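Long-range contacts in fucolectin-related protein (Streptococcus pneumoniae, PDB 2WMF), which hydrolyses host carbohydrate antigens as a family 98 glycoside hydrolase, probably cleaving blood group glycans as part of fucose utilisation: residues Asp243-Trp248 against Asn291-Ala296; Thr253-Thr258 against Asn483-Lys488; Arg262-Tyr267 against Phe498-Ser503; Phe299-Val304 against Glu510-Ile515. All blocks are in the same frame, centred on the assembly; numbering follows the deposited sequence.

Contact 1 of 4, residues Asp243-Trp248 against Asn291-Ala296; sequences DTWKWW and NFECAA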
# COMPACT_ATOMS: atom_id res chain seq x y z
N ASP A 243 6.62 -2.42 -1.00
CA ASP A 243 7.86 -3.21 -0.92
C ASP A 243 9.02 -2.38 -0.37
O ASP A 243 9.50 -1.47 -1.03
CB ASP A 243 8.22 -3.79 -2.30
CG ASP A 243 9.42 -4.72 -2.26
OD1 ASP A 243 9.92 -5.01 -1.15
OD2 ASP A 243 9.81 -5.17 -3.36
N THR A 244 9.49 -2.77 0.81
CA THR A 244 10.59 -2.02 1.48
C THR A 244 11.96 -2.30 0.81
O THR A 244 12.93 -1.60 1.10
CB THR A 244 10.67 -2.31 2.97
OG1 THR A 244 10.94 -3.69 3.18
CG2 THR A 244 9.33 -1.90 3.70
N TRP A 245 12.01 -3.28 -0.10
CA TRP A 245 13.18 -3.44 -0.98
C TRP A 245 13.44 -2.16 -1.79
O TRP A 245 14.55 -1.95 -2.29
CB TRP A 245 13.04 -4.64 -1.93
CG TRP A 245 13.41 -5.98 -1.39
CD1 TRP A 245 12.57 -6.97 -0.96
CD2 TRP A 245 14.73 -6.51 -1.28
NE1 TRP A 245 13.28 -8.07 -0.58
CE2 TRP A 245 14.61 -7.84 -0.79
CE3 TRP A 245 16.00 -6.02 -1.56
CZ2 TRP A 245 15.73 -8.66 -0.53
CZ3 TRP A 245 17.12 -6.84 -1.33
CH2 TRP A 245 16.96 -8.14 -0.80
N LYS A 246 12.42 -1.30 -1.96
CA LYS A 246 12.68 0.01 -2.63
C LYS A 246 13.86 0.75 -1.94
O LYS A 246 14.63 1.49 -2.62
CB LYS A 246 11.43 0.89 -2.70
CG LYS A 246 11.00 1.59 -1.39
CD LYS A 246 9.89 2.59 -1.61
CE LYS A 246 8.62 1.98 -2.17
NZ LYS A 246 7.99 0.93 -1.32
N TRP A 247 13.95 0.60 -0.63
CA TRP A 247 14.96 1.31 0.15
C TRP A 247 16.37 0.87 -0.32
O TRP A 247 17.29 1.70 -0.52
CB TRP A 247 14.74 1.11 1.66
CG TRP A 247 15.27 2.19 2.55
CD1 TRP A 247 16.39 2.14 3.30
CD2 TRP A 247 14.68 3.47 2.81
NE1 TRP A 247 16.56 3.30 4.03
CE2 TRP A 247 15.53 4.16 3.72
CE3 TRP A 247 13.50 4.10 2.39
CZ2 TRP A 247 15.22 5.42 4.22
CZ3 TRP A 247 13.21 5.37 2.88
CH2 TRP A 247 14.06 6.02 3.77
N TRP A 248 16.52 -0.43 -0.53
CA TRP A 248 17.75 -1.06 -1.10
C TRP A 248 17.98 -0.61 -2.54
O TRP A 248 19.09 -0.26 -2.92
CB TRP A 248 17.62 -2.58 -1.03
CG TRP A 248 18.81 -3.33 -1.54
CD1 TRP A 248 19.94 -3.69 -0.83
CD2 TRP A 248 18.98 -3.83 -2.85
NE1 TRP A 248 20.80 -4.38 -1.66
CE2 TRP A 248 20.23 -4.49 -2.90
CE3 TRP A 248 18.19 -3.81 -4.01
CZ2 TRP A 248 20.71 -5.10 -4.04
CZ3 TRP A 248 18.68 -4.44 -5.16
CH2 TRP A 248 19.94 -5.06 -5.16
N ASN A 291 -0.72 -5.67 0.54
CA ASN A 291 0.28 -6.70 0.65
C ASN A 291 1.64 -6.03 0.85
O ASN A 291 1.75 -4.84 0.60
CB ASN A 291 0.26 -7.57 -0.64
CG ASN A 291 0.85 -8.96 -0.47
OD1 ASN A 291 1.47 -9.32 0.54
ND2 ASN A 291 0.60 -9.80 -1.51
N PHE A 292 2.64 -6.78 1.30
CA PHE A 292 3.91 -6.22 1.76
C PHE A 292 5.10 -7.13 1.54
O PHE A 292 4.98 -8.36 1.65
CB PHE A 292 3.85 -5.89 3.27
CG PHE A 292 2.75 -4.95 3.59
CD1 PHE A 292 2.94 -3.58 3.55
CD2 PHE A 292 1.46 -5.45 3.82
CE1 PHE A 292 1.90 -2.70 3.79
CE2 PHE A 292 0.39 -4.57 4.05
CZ PHE A 292 0.61 -3.19 4.00
N GLU A 293 6.23 -6.51 1.26
CA GLU A 293 7.55 -7.12 1.39
C GLU A 293 8.47 -6.04 1.96
O GLU A 293 8.11 -4.89 1.97
CB GLU A 293 8.09 -7.53 0.00
CG GLU A 293 7.29 -8.54 -0.74
CD GLU A 293 7.97 -9.05 -2.05
OE1 GLU A 293 9.22 -9.21 -2.06
OE2 GLU A 293 7.24 -9.29 -3.04
N CYS A 294 9.66 -6.39 2.44
CA CYS A 294 10.15 -7.75 2.75
C CYS A 294 9.70 -8.19 4.15
O CYS A 294 9.95 -7.48 5.15
CB CYS A 294 11.67 -7.74 2.73
SG CYS A 294 12.44 -9.33 3.23
N ALA A 295 9.06 -9.36 4.21
CA ALA A 295 8.35 -9.89 5.38
C ALA A 295 9.21 -10.07 6.61
O ALA A 295 8.70 -10.04 7.72
CB ALA A 295 7.68 -11.23 5.02
N ALA A 296 10.54 -10.19 6.42
CA ALA A 296 11.42 -10.21 7.57
C ALA A 296 11.34 -8.93 8.38
O ALA A 296 11.57 -8.96 9.61
CB ALA A 296 12.91 -10.52 7.19
O HOH W 1 10.42 -7.67 -4.00
O HOH W 2 10.75 -10.05 0.03

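Contact 2 of 4, residues Thr253-Thr258 against Asn483-Lys488; sequences TNTFET and NYRTDK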
# COMPACT_ATOMS: atom_id res chain seq x y z
N THR A 253 20.24 3.57 3.41
CA THR A 253 20.71 2.78 4.56
C THR A 253 19.99 3.23 5.85
O THR A 253 18.76 3.31 5.86
CB THR A 253 22.25 2.78 4.63
OG1 THR A 253 22.72 4.13 4.65
CG2 THR A 253 22.79 2.03 3.43
N ASN A 254 20.71 3.62 6.90
CA ASN A 254 20.06 4.18 8.08
C ASN A 254 19.28 5.44 7.73
O ASN A 254 19.64 6.16 6.78
CB ASN A 254 21.11 4.47 9.15
CG ASN A 254 20.52 4.63 10.54
OD1 ASN A 254 19.32 4.45 10.75
ND2 ASN A 254 21.37 4.99 11.49
N THR A 255 18.23 5.76 8.47
CA THR A 255 17.41 6.92 8.12
C THR A 255 18.29 8.19 7.98
O THR A 255 19.05 8.53 8.90
CB THR A 255 16.30 7.17 9.17
OG1 THR A 255 15.86 5.90 9.66
CG2 THR A 255 15.13 7.96 8.57
N PHE A 256 18.10 8.87 6.84
CA PHE A 256 18.80 10.11 6.48
C PHE A 256 20.30 9.98 6.13
O PHE A 256 20.95 10.97 5.77
CB PHE A 256 18.62 11.18 7.54
CG PHE A 256 17.19 11.34 8.04
CD1 PHE A 256 16.18 11.62 7.12
CD2 PHE A 256 16.89 11.29 9.39
CE1 PHE A 256 14.88 11.76 7.54
CE2 PHE A 256 15.58 11.48 9.82
CZ PHE A 256 14.57 11.72 8.89
N GLU A 257 20.84 8.78 6.24
CA GLU A 257 22.28 8.54 6.09
C GLU A 257 22.69 8.51 4.62
O GLU A 257 21.97 8.00 3.76
CB GLU A 257 22.66 7.23 6.78
CG GLU A 257 24.12 6.81 6.71
CD GLU A 257 24.31 5.49 7.42
OE1 GLU A 257 23.71 4.44 7.02
OE2 GLU A 257 25.08 5.49 8.39
N THR A 258 23.86 9.07 4.34
CA THR A 258 24.50 8.96 3.01
C THR A 258 25.90 8.35 3.17
O THR A 258 26.48 8.34 4.26
CB THR A 258 24.62 10.31 2.29
OG1 THR A 258 25.52 11.15 3.03
CG2 THR A 258 23.26 11.01 2.15
N ASN A 483 3.63 8.85 14.03
CA ASN A 483 4.96 9.07 13.49
C ASN A 483 5.94 7.94 13.80
O ASN A 483 7.16 8.15 13.81
CB ASN A 483 5.50 10.43 14.01
CG ASN A 483 5.83 10.40 15.50
OD1 ASN A 483 5.59 9.40 16.19
ND2 ASN A 483 6.38 11.49 15.98
N TYR A 484 5.44 6.72 13.99
CA TYR A 484 6.28 5.63 14.53
C TYR A 484 7.49 5.38 13.62
O TYR A 484 7.33 5.13 12.40
CB TYR A 484 5.48 4.32 14.66
CG TYR A 484 6.24 3.25 15.48
CD1 TYR A 484 6.53 3.45 16.82
CD2 TYR A 484 6.68 2.09 14.89
CE1 TYR A 484 7.25 2.55 17.53
CE2 TYR A 484 7.40 1.14 15.63
CZ TYR A 484 7.65 1.36 16.96
OH TYR A 484 8.38 0.45 17.71
N ARG A 485 8.70 5.51 14.16
CA ARG A 485 9.90 5.19 13.42
C ARG A 485 10.93 4.76 14.45
O ARG A 485 11.35 5.58 15.25
CB ARG A 485 10.42 6.38 12.61
CG ARG A 485 11.66 6.02 11.76
CD ARG A 485 12.26 7.20 11.04
NE ARG A 485 13.02 8.03 11.97
CZ ARG A 485 12.93 9.35 12.07
NH1 ARG A 485 12.15 10.05 11.25
NH2 ARG A 485 13.65 9.98 13.01
N THR A 486 11.36 3.51 14.37
CA THR A 486 12.41 3.02 15.27
C THR A 486 13.78 3.50 14.76
O THR A 486 13.96 3.66 13.54
CB THR A 486 12.40 1.48 15.39
OG1 THR A 486 12.70 0.89 14.09
CG2 THR A 486 11.07 0.99 15.94
N ASP A 487 14.75 3.67 15.66
CA ASP A 487 16.12 3.98 15.29
C ASP A 487 16.79 2.70 14.75
O ASP A 487 16.86 1.67 15.44
CB ASP A 487 16.86 4.49 16.53
CG ASP A 487 18.31 4.84 16.26
OD1 ASP A 487 18.69 4.94 15.08
OD2 ASP A 487 19.04 5.02 17.27
N LYS A 488 17.27 2.77 13.50
CA LYS A 488 17.88 1.62 12.83
C LYS A 488 19.40 1.57 13.03
O LYS A 488 20.08 0.73 12.44
CB LYS A 488 17.60 1.67 11.32
CG LYS A 488 16.09 1.87 10.89
CD LYS A 488 15.23 0.77 11.48
CE LYS A 488 13.77 0.87 11.05
NZ LYS A 488 13.11 2.17 11.34
O HOH W 3 17.03 5.34 12.04
O HOH W 4 13.76 3.99 9.23

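Contact 3 of 4, residues Arg262-Tyr267 against Phe498-Ser503; sequences RDMRSY and FDASKS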
# COMPACT_ATOMS: atom_id res chain seq x y z
N ARG A 262 24.80 -0.12 0.65
CA ARG A 262 23.55 -0.87 0.92
C ARG A 262 23.82 -2.35 1.22
O ARG A 262 24.84 -2.94 0.79
CB ARG A 262 22.58 -0.76 -0.23
CG ARG A 262 23.04 -1.54 -1.48
CD ARG A 262 22.14 -1.31 -2.64
NE ARG A 262 22.69 -1.93 -3.86
CZ ARG A 262 22.03 -2.04 -5.01
NH1 ARG A 262 20.79 -1.60 -5.12
NH2 ARG A 262 22.59 -2.60 -6.06
N ASP A 263 22.89 -2.96 1.92
CA ASP A 263 22.83 -4.41 2.05
C ASP A 263 21.41 -4.82 2.47
O ASP A 263 20.49 -3.98 2.37
CB ASP A 263 23.98 -5.03 2.90
CG ASP A 263 24.01 -4.59 4.35
OD1 ASP A 263 22.94 -4.42 4.99
OD2 ASP A 263 25.16 -4.43 4.88
N MET A 264 21.20 -6.09 2.85
CA MET A 264 19.84 -6.54 3.21
C MET A 264 19.25 -5.69 4.33
O MET A 264 18.03 -5.56 4.42
CB MET A 264 19.78 -8.03 3.59
CG MET A 264 19.97 -8.96 2.43
SD MET A 264 19.74 -10.69 2.85
CE MET A 264 21.32 -10.97 3.68
N ARG A 265 20.09 -5.09 5.17
CA ARG A 265 19.57 -4.24 6.23
C ARG A 265 18.73 -3.07 5.66
O ARG A 265 17.87 -2.50 6.34
CB ARG A 265 20.71 -3.79 7.11
CG ARG A 265 21.28 -4.90 7.92
CD ARG A 265 22.46 -4.47 8.75
NE ARG A 265 23.65 -4.27 7.92
CZ ARG A 265 24.89 -4.17 8.40
NH1 ARG A 265 25.11 -4.16 9.70
NH2 ARG A 265 25.91 -4.05 7.56
N SER A 266 19.00 -2.69 4.41
CA SER A 266 18.22 -1.66 3.73
C SER A 266 16.74 -2.01 3.64
O SER A 266 15.87 -1.12 3.76
CB SER A 266 18.82 -1.34 2.34
OG SER A 266 20.19 -0.92 2.42
N TYR A 267 16.40 -3.28 3.45
CA TYR A 267 14.96 -3.60 3.36
C TYR A 267 14.27 -3.56 4.73
O TYR A 267 13.03 -3.64 4.82
CB TYR A 267 14.68 -4.91 2.62
CG TYR A 267 15.13 -6.22 3.23
CD1 TYR A 267 14.78 -6.59 4.53
CD2 TYR A 267 15.77 -7.19 2.42
CE1 TYR A 267 15.16 -7.86 5.04
CE2 TYR A 267 16.13 -8.46 2.93
CZ TYR A 267 15.84 -8.79 4.23
OH TYR A 267 16.15 -10.06 4.69
N PHE A 498 25.92 -8.94 5.10
CA PHE A 498 24.46 -8.99 4.88
C PHE A 498 24.12 -8.63 3.43
O PHE A 498 23.00 -8.21 3.14
CB PHE A 498 23.71 -8.07 5.85
CG PHE A 498 23.94 -8.41 7.27
CD1 PHE A 498 23.35 -9.55 7.82
CD2 PHE A 498 24.86 -7.70 8.05
CE1 PHE A 498 23.59 -9.91 9.14
CE2 PHE A 498 25.08 -8.05 9.40
CZ PHE A 498 24.47 -9.15 9.92
N ASP A 499 25.05 -8.83 2.50
CA ASP A 499 24.79 -8.49 1.09
C ASP A 499 23.57 -9.25 0.55
O ASP A 499 23.30 -10.40 0.96
CB ASP A 499 26.00 -8.81 0.25
CG ASP A 499 27.14 -7.82 0.45
OD1 ASP A 499 28.15 -8.03 -0.27
OD2 ASP A 499 27.03 -6.87 1.29
N ALA A 500 22.83 -8.59 -0.33
CA ALA A 500 21.63 -9.16 -0.97
C ALA A 500 21.95 -10.41 -1.79
O ALA A 500 21.06 -11.23 -2.03
CB ALA A 500 20.92 -8.09 -1.83
N SER A 501 23.23 -10.61 -2.13
CA SER A 501 23.62 -11.89 -2.74
C SER A 501 23.39 -13.09 -1.78
O SER A 501 23.40 -14.24 -2.23
CB SER A 501 25.06 -11.86 -3.22
OG SER A 501 25.91 -11.80 -2.12
N LYS A 502 23.17 -12.80 -0.49
CA LYS A 502 22.88 -13.84 0.49
C LYS A 502 21.39 -13.95 0.83
O LYS A 502 21.02 -14.60 1.83
CB LYS A 502 23.68 -13.60 1.77
CG LYS A 502 25.18 -13.45 1.58
CD LYS A 502 25.78 -14.62 0.89
CE LYS A 502 27.32 -14.50 0.84
NZ LYS A 502 27.80 -15.57 -0.11
N SER A 503 20.54 -13.31 0.02
CA SER A 503 19.09 -13.56 0.09
C SER A 503 18.86 -15.08 -0.01
O SER A 503 19.52 -15.76 -0.81
CB SER A 503 18.33 -12.90 -1.07
OG SER A 503 18.37 -11.50 -1.04
O HOH W 5 27.40 -4.23 0.68
O HOH W 6 26.98 -6.44 4.08

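Contact 4 of 4, residues Phe299-Val304 against Glu510-Ile515; sequences FMTNDV and ELANWI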
# COMPACT_ATOMS: atom_id res chain seq x y z
N PHE A 299 6.59 -8.19 8.48
CA PHE A 299 5.65 -9.15 9.07
C PHE A 299 6.17 -9.83 10.32
O PHE A 299 5.75 -9.49 11.41
CB PHE A 299 5.17 -10.17 8.01
CG PHE A 299 4.13 -11.15 8.51
CD1 PHE A 299 3.12 -10.76 9.43
CD2 PHE A 299 4.15 -12.46 8.04
CE1 PHE A 299 2.17 -11.68 9.87
CE2 PHE A 299 3.21 -13.38 8.48
CZ PHE A 299 2.22 -12.98 9.39
N MET A 300 7.13 -10.75 10.17
CA MET A 300 7.43 -11.69 11.29
C MET A 300 8.75 -12.43 10.97
O MET A 300 9.01 -12.78 9.83
CB MET A 300 6.26 -12.69 11.42
CG MET A 300 6.14 -13.45 12.65
SD MET A 300 4.55 -14.37 12.70
CE MET A 300 4.73 -15.54 11.38
N THR A 301 9.53 -12.69 12.01
CA THR A 301 10.60 -13.69 11.95
C THR A 301 10.50 -14.51 13.24
O THR A 301 10.16 -14.00 14.34
CB THR A 301 12.03 -13.09 11.80
OG1 THR A 301 12.38 -12.37 12.98
CG2 THR A 301 12.12 -12.18 10.46
N ASN A 302 10.78 -15.79 13.10
CA ASN A 302 10.73 -16.75 14.22
C ASN A 302 9.39 -16.67 14.98
O ASN A 302 9.32 -16.83 16.22
CB ASN A 302 11.93 -16.52 15.16
CG ASN A 302 13.23 -16.83 14.49
OD1 ASN A 302 13.30 -17.71 13.62
ND2 ASN A 302 14.27 -16.08 14.84
N ASP A 303 8.32 -16.47 14.21
CA ASP A 303 6.96 -16.30 14.72
C ASP A 303 6.76 -15.13 15.70
O ASP A 303 5.76 -15.05 16.40
CB ASP A 303 6.46 -17.63 15.33
CG ASP A 303 5.98 -18.63 14.28
OD1 ASP A 303 5.76 -18.25 13.11
OD2 ASP A 303 5.77 -19.82 14.63
N VAL A 304 7.69 -14.17 15.66
CA VAL A 304 7.60 -12.94 16.43
C VAL A 304 7.27 -11.77 15.50
O VAL A 304 8.10 -11.38 14.67
CB VAL A 304 8.92 -12.63 17.14
CG1 VAL A 304 8.80 -11.35 18.01
CG2 VAL A 304 9.36 -13.86 17.99
N GLU A 510 20.47 -15.09 9.76
CA GLU A 510 21.14 -14.39 10.87
C GLU A 510 20.50 -13.04 11.14
O GLU A 510 20.19 -12.69 12.31
CB GLU A 510 22.68 -14.24 10.68
CG GLU A 510 23.32 -13.32 11.76
CD GLU A 510 24.79 -12.91 11.51
OE1 GLU A 510 25.29 -12.02 12.25
OE2 GLU A 510 25.42 -13.44 10.55
N LEU A 511 20.26 -12.28 10.06
CA LEU A 511 19.59 -10.99 10.19
C LEU A 511 18.19 -11.16 10.80
O LEU A 511 17.80 -10.42 11.71
CB LEU A 511 19.49 -10.27 8.84
CG LEU A 511 18.82 -8.90 8.83
CD1 LEU A 511 19.47 -7.94 9.88
CD2 LEU A 511 18.79 -8.28 7.40
N ALA A 512 17.47 -12.18 10.30
CA ALA A 512 16.08 -12.46 10.79
C ALA A 512 16.11 -12.84 12.30
O ALA A 512 15.23 -12.46 13.09
CB ALA A 512 15.43 -13.57 9.96
N ASN A 513 17.12 -13.61 12.69
CA ASN A 513 17.27 -14.02 14.07
C ASN A 513 17.55 -12.80 14.96
O ASN A 513 16.94 -12.61 16.03
CB ASN A 513 18.40 -15.08 14.17
CG ASN A 513 18.03 -16.43 13.57
OD1 ASN A 513 16.84 -16.77 13.41
ND2 ASN A 513 19.06 -17.22 13.22
N TRP A 514 18.47 -11.93 14.50
CA TRP A 514 18.78 -10.71 15.22
C TRP A 514 17.50 -9.87 15.38
O TRP A 514 17.23 -9.29 16.46
CB TRP A 514 19.88 -9.92 14.47
CG TRP A 514 20.32 -8.72 15.22
CD1 TRP A 514 21.33 -8.67 16.15
CD2 TRP A 514 19.76 -7.41 15.16
NE1 TRP A 514 21.44 -7.42 16.67
CE2 TRP A 514 20.50 -6.60 16.09
CE3 TRP A 514 18.72 -6.81 14.43
CZ2 TRP A 514 20.22 -5.28 16.31
CZ3 TRP A 514 18.43 -5.48 14.67
CH2 TRP A 514 19.18 -4.72 15.60
N ILE A 515 16.73 -9.75 14.31
CA ILE A 515 15.48 -8.99 14.35
C ILE A 515 14.58 -9.53 15.45
O ILE A 515 13.99 -8.75 16.21
CB ILE A 515 14.77 -9.01 12.93
CG1 ILE A 515 15.48 -8.01 12.00
CG2 ILE A 515 13.26 -8.67 13.05
CD1 ILE A 515 15.03 -8.11 10.47
O HOH W 7 14.97 -16.97 11.18

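Contact 1 of 4, residues Asp243-Trp248 against Asn291-Ala296
Thr-244 OG1 is held from two sides: it accepts from Cys-294 N at 3.1 Å, with an N-H...O angle of 157°, and donates to Tyr-267 O. Its chi1 of 62° sets the hydroxyl between its backbone N and carbonyl carbon, where it meets Cys-294 N and Tyr-267 O. Thr-244 N donates to Glu-293 O at 2.8 Å and 170°, a nearly straight bond that continues the parallel bridge between Asp-243 and Glu-293. These two acidic residues point to the same face. Asp-243 OD1 lies 3.3 Å from Glu-293 CB and also takes Trp-245 N, capping the turn into helix 245-249, while Asp-243 OD2 is bonded to Thr-214. One water donates to Asp-243 OD2 and Glu-293 OE1; a second donates to Glu-293 OE1 and accepts from Trp-245 NE1. The carboxylate of Glu-293 stands almost perpendicular to the indole, and Cys-294 CB meets the ring obliquely, 3.7 Å from Trp-245 NE1. A cis peptide joins Glu-293 to Cys-294, where the strand gives way to helix 295-298. The Asp-243 to Glu-293 bridge pairs 237-243 with 289-293, neighbouring strands of the closed eight-stranded parallel barrel, at their C-terminal ends, the end that carries the active site in (beta/alpha)8-barrel glycosidases.

Contact 2 of 4, residues Thr253-Thr258 against Asn483-Lys488
Arg-485, Asn-254 and Thr-255 lose the most surface here, with Lys-488 level with Thr-255. The bend of Arg-485 at chi3 (76°) turns its guanidinium so that one face receives Thr-255 CG2 and Phe-256 CE2. The methyl Thr-255 CG2 is 3.9 Å from Arg-485 CD and also sits over the centre of the Phe-256 ring, filling the angle beside the direct contact of ring and guanidinium. Their planes are 80° apart, with Phe-256 CZ 3.8 Å from Arg-485 NH1; the polar end of the arginine is held by His-465. Asn-254 works at the other end of the contact. Its OD1 approaches Lys-488 CB to 3.3 Å, while its ND2 bonds to Thr-489. Two waters carry the polar contacts. The first donates to Asn-254 OD1 at 2.8 Å, accepts from Lys-488 N and also bonds to Thr-255 OG1. The second links Thr-255 OG1 with Lys-488 NZ, an ammonium fixed further by Thr-486 and a salt bridge to Glu-272. Extended backbone angles at Thr-255, positive phi at Phe-256 (71°) and the backbone bond from Glu-257 N to Asn-254 O together identify a type II beta turn, whose two central residues meet the arginine. A barrel loop is thereby joined, by arginine packing on the turn and by two bridging waters, to the link between strand 477-482 and helix 489-493.

Contact 3 of 4, residues Arg262-Tyr267 against Phe498-Ser503
The two loops approach most closely where the CA atoms of Asp-263 and Asp-499 are 4.6 Å apart, and one backbone bond spans them, Met-264 N to Phe-498 O at 2.8 Å and 164°. Asp-263 CB touches the same carbonyl and the carboxylate runs alongside Phe-498 CB. Within its own loop Arg-265 grips Asp-263 in a side-on salt bridge: NE meets OD1 and NH2 meets OD2, both on syn lone pairs and close to the guanidinium plane. Asp-263 OD1 also uses its anti lone pair for Arg-265 N, an Asx turn. This grip, with NH1 bonded to Met-491 O and Leu-494 O, holds the guanidinium so that Phe-498 CD2 rests over the centre of one face, 3.5 Å from Arg-265 CZ, planes 50° apart. Met-264 reaches along the second loop from Phe-498 O onward, its SD 3.9 Å from Ser-503 N. A bend at chi3 (-77°) brings its CE to 3.4 Å from Asp-499 O. A water donates to Asp-263 OD2 and Asp-499 OD2 and accepts from Phe-498 N. Leu-511 of helix 506-517 touches Met-264, Trp-492 of helix 489-493 touches Asp-263 and Arg-265, and Ala-500 packs on Trp-245 and Trp-248 of helix 245-249.

Contact 4 of 4, residues Phe299-Val304 against Glu510-Ile515
A tight beta hairpin, with a type I' turn from Thr-301 to Val-304, presses its first strand and turn against helix 506-517. Thr-301 OG1 donates to Ala-512 O at 2.9 Å, the donor tilted from the carbonyl plane. With chi1 at 67° the hydroxyl faces the helix backbone while CG2 lies 3.6 Å from Ala-512 CB, so one threonine supplies both a polar and an apolar touch. The hydroxyl oxygen is in addition 3.8 Å from Ile-515 CG2. At the turn, Asn-302 ND2 donates to Asn-513 OD1 at 3.0 Å and 171°. The acceptor lies in the amide plane of Asn-302 and the two amides are nearly coplanar, although the side chains cross at about a right angle. A water donates to both Asn-302 OD1 and Asn-513 OD1, completing a small ring of bonds between the amides, and Ser-516 OG is a further partner of Asn-302 ND2. Positive phi values at both Asn-302 and Asp-303, together with the bond from Val-304 N to Thr-301 O at 2.8 Å, are the signature of the two-residue I' hairpin, here docked on a helix through a threonine hydroxyl and an asparagine amide.

From the N terminus, contact 1 closes first: residues 243-248, at the end of strand 237-243, meet 291-296 after 42 residues that hold a long loop and helix 272-283. That loop supplies the first segments of contacts 2 and 3, whose partners come more than 220 residues later, so both cross contact 1 and each other. Contact 4 opens at 299-304, after contact 1 has closed, and is in series with it, yet it crosses contacts 2 and 3. All three long closures join the family 98 barrel region to the C-terminal family region, at residues 483-488, 498-503 and 510-515. Neighbouring contacts also touch: Trp-247 reaches Thr-253, Arg-262 reaches Trp-248, and Leu-511 packs on Met-264.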